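Local coordinates for Pre-mRNA-splicing factor SAD1 (Saccharomyces cerevisiae, PDB 4MSX), which promotes assembly of newly made U4 snRNA into the U4/U6 snRNP, is required for pre-mRNA splicing, and is a catalytically inactive relative of the ubiquitin-specific proteases, at residues L268-L273 with F320-L325. Sequence-based numbering, arbitrary orientation.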
loop_
_atom_site.group_PDB
_atom_site.type_symbol
_atom_site.label_atom_id
_atom_site.label_comp_id
_atom_site.label_asym_id
_atom_site.label_seq_id
_atom_site.Cartn_x
_atom_site.Cartn_y
_atom_site.Cartn_z
ATOM N N LEU A 268 -7.804 7.389 -7.762
ATOM C CA LEU A 268 -9.108 6.738 -7.767
ATOM C C LEU A 268 -9.081 5.519 -6.817
ATOM O O LEU A 268 -10.033 5.239 -6.122
ATOM C CB LEU A 268 -9.430 6.225 -9.187
ATOM C CG LEU A 268 -9.728 7.405 -10.144
ATOM C CD1 LEU A 268 -9.867 6.912 -11.633
ATOM C CD2 LEU A 268 -11.003 8.109 -9.671
ATOM N N PHE A 269 -7.980 4.797 -6.825
ATOM C CA PHE A 269 -7.910 3.605 -5.978
ATOM C C PHE A 269 -7.768 3.988 -4.497
ATOM O O PHE A 269 -8.388 3.369 -3.644
ATOM C CB PHE A 269 -6.779 2.689 -6.412
ATOM C CG PHE A 269 -6.697 1.401 -5.594
ATOM C CD1 PHE A 269 -7.786 0.517 -5.547
ATOM C CD2 PHE A 269 -5.550 1.098 -4.848
ATOM C CE1 PHE A 269 -7.727 -0.663 -4.782
ATOM C CE2 PHE A 269 -5.474 -0.108 -4.077
ATOM C CZ PHE A 269 -6.557 -0.976 -4.067
ATOM N N LEU A 270 -6.981 5.027 -4.195
ATOM C CA LEU A 270 -6.870 5.505 -2.794
ATOM C C LEU A 270 -8.245 5.907 -2.269
ATOM O O LEU A 270 -8.626 5.539 -1.164
ATOM C CB LEU A 270 -5.920 6.719 -2.728
ATOM C CG LEU A 270 -5.789 7.230 -1.269
ATOM C CD1 LEU A 270 -4.371 7.771 -1.027
ATOM C CD2 LEU A 270 -6.836 8.283 -1.005
ATOM N N LEU A 271 -9.018 6.654 -3.065
ATOM C CA LEU A 271 -10.331 7.137 -2.620
ATOM C C LEU A 271 -11.244 5.917 -2.438
ATOM O O LEU A 271 -12.024 5.831 -1.486
ATOM C CB LEU A 271 -10.999 8.031 -3.687
ATOM C CG LEU A 271 -10.278 9.414 -3.833
ATOM C CD1 LEU A 271 -10.874 10.282 -4.922
ATOM C CD2 LEU A 271 -10.333 10.190 -2.513
ATOM N N TRP A 272 -11.219 5.003 -3.404
ATOM C CA TRP A 272 -12.048 3.788 -3.257
ATOM C C TRP A 272 -11.676 3.037 -1.939
ATOM O O TRP A 272 -12.553 2.544 -1.190
ATOM C CB TRP A 272 -11.819 2.835 -4.468
ATOM C CG TRP A 272 -12.758 1.660 -4.492
ATOM C CD1 TRP A 272 -13.965 1.558 -5.183
ATOM C CD2 TRP A 272 -12.545 0.382 -3.861
ATOM N NE1 TRP A 272 -14.515 0.282 -4.980
ATOM C CE2 TRP A 272 -13.665 -0.444 -4.184
ATOM C CE3 TRP A 272 -11.524 -0.141 -3.049
ATOM C CZ2 TRP A 272 -13.804 -1.740 -3.684
ATOM C CZ3 TRP A 272 -11.667 -1.478 -2.561
ATOM C CH2 TRP A 272 -12.797 -2.236 -2.904
ATOM N N LEU A 273 -10.384 2.867 -1.727
ATOM C CA LEU A 273 -9.897 2.049 -0.607
ATOM C C LEU A 273 -10.229 2.770 0.733
ATOM O O LEU A 273 -10.695 2.139 1.696
ATOM C CB LEU A 273 -8.383 1.840 -0.707
ATOM C CG LEU A 273 -7.890 0.728 0.207
ATOM C CD1 LEU A 273 -8.398 -0.673 -0.276
ATOM C CD2 LEU A 273 -6.369 0.761 0.307
ATOM N N PHE A 320 -12.554 16.423 2.562
ATOM C CA PHE A 320 -11.822 15.721 1.517
ATOM C C PHE A 320 -10.867 14.730 2.118
ATOM O O PHE A 320 -10.334 14.939 3.206
ATOM C CB PHE A 320 -11.027 16.715 0.623
ATOM C CG PHE A 320 -9.975 17.522 1.375
ATOM C CD1 PHE A 320 -8.696 16.994 1.612
ATOM C CD2 PHE A 320 -10.254 18.830 1.808
ATOM C CE1 PHE A 320 -7.710 17.757 2.296
ATOM C CE2 PHE A 320 -9.271 19.603 2.485
ATOM C CZ PHE A 320 -8.005 19.067 2.727
ATOM N N TRP A 321 -10.613 13.654 1.381
ATOM C CA TRP A 321 -9.462 12.805 1.667
ATOM C C TRP A 321 -8.287 13.332 0.895
ATOM O O TRP A 321 -7.177 13.211 1.332
ATOM C CB TRP A 321 -9.674 11.332 1.138
ATOM C CG TRP A 321 -10.775 10.587 1.742
ATOM C CD1 TRP A 321 -11.865 10.022 1.101
ATOM C CD2 TRP A 321 -10.908 10.264 3.130
ATOM N NE1 TRP A 321 -12.639 9.351 2.031
ATOM C CE2 TRP A 321 -12.083 9.513 3.277
ATOM C CE3 TRP A 321 -10.142 10.568 4.269
ATOM C CZ2 TRP A 321 -12.501 9.001 4.530
ATOM C CZ3 TRP A 321 -10.567 10.107 5.494
ATOM C CH2 TRP A 321 -11.736 9.325 5.616
ATOM N N VAL A 322 -8.532 13.774 -0.348
ATOM C CA VAL A 322 -7.417 14.138 -1.205
ATOM C C VAL A 322 -7.767 15.513 -1.774
ATOM O O VAL A 322 -8.849 15.707 -2.304
ATOM C CB VAL A 322 -7.239 13.095 -2.360
ATOM C CG1 VAL A 322 -6.283 13.649 -3.426
ATOM C CG2 VAL A 322 -6.754 11.739 -1.789
ATOM N N LEU A 323 -6.855 16.460 -1.664
ATOM C CA LEU A 323 -7.108 17.810 -2.172
ATOM C C LEU A 323 -6.524 17.980 -3.539
ATOM O O LEU A 323 -5.327 17.846 -3.712
ATOM C CB LEU A 323 -6.454 18.833 -1.230
ATOM C CG LEU A 323 -6.731 20.283 -1.659
ATOM C CD1 LEU A 323 -8.207 20.623 -1.573
ATOM C CD2 LEU A 323 -5.909 21.206 -0.768
ATOM N N THR A 324 -7.368 18.242 -4.535
ATOM C CA THR A 324 -6.886 18.347 -5.908
ATOM C C THR A 324 -6.423 19.765 -6.151
ATOM O O THR A 324 -7.137 20.692 -5.855
ATOM C CB THR A 324 -7.971 17.974 -6.946
ATOM O OG1 THR A 324 -8.194 16.555 -6.874
ATOM C CG2 THR A 324 -7.499 18.347 -8.404
ATOM N N LEU A 325 -5.205 19.890 -6.644
ATOM C CA LEU A 325 -4.610 21.181 -6.994
ATOM C C LEU A 325 -4.592 21.247 -8.533
ATOM O O LEU A 325 -4.009 20.398 -9.191
ATOM C CB LEU A 325 -3.185 21.258 -6.445
ATOM C CG LEU A 325 -3.094 21.121 -4.909
ATOM C CD1 LEU A 325 -1.662 21.210 -4.376
ATOM C CD2 LEU A 325 -4.015 22.158 -4.211
#
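Leu271 meets Trp321 and Val322 where helix 266-280 packs on the chain leading into strand 323-325, a helix-against-sheet join within the ubiquitin-specific protease fold. The helix probably belongs to what the family calls the thumb, and the strand, which pairs in parallel with strand 374-379, to the palm. No hydrogen bond crosses between the two segments, and only apolar side chains touch. Leu271 gives the most surface to the contact, through one branch: CD2 lies 3.9 Å from Trp321 CB and equally far from Trp321 CD1. It meets the indole at its edge, near the ring plane, and the two side chains run past each other in opposite directions. The backbone aims CB of Leu271 obliquely to the other segment, and leucine's length lets a methyl two bonds beyond CB close the gap.

Val322, next after Trp321, presents a short, branched side chain directly to the helix. With CG1 anti to the backbone N (chi1 167°), CG2 is left beside that nitrogen, on the side of the leucines. The same side chain also touches Ile376 and His378 of strand 374-379, so this compact residue sits between helix and sheet. Leu270 adds a smaller patch beside it, although the 3.5 Å approach of its CD2 to Val322 CG2 is doubtful, since this leucine occupies two conformers; it also reaches Val198 of helix 189-203.

Tryptophan offers both a broad apolar surface and a polar N-H. Its ring packs edge-to-face with Phe274 and makes a cation-pi contact with Lys293, while NE1 hydrogen-bonds to OD1 of Asn275, one helical turn beyond Leu271. The indole is therefore tied to the same helix that it packs against, and Leu271 CD2 touches Trp321 and Val322 at once, lying 4.0 Å from Val322 CG2.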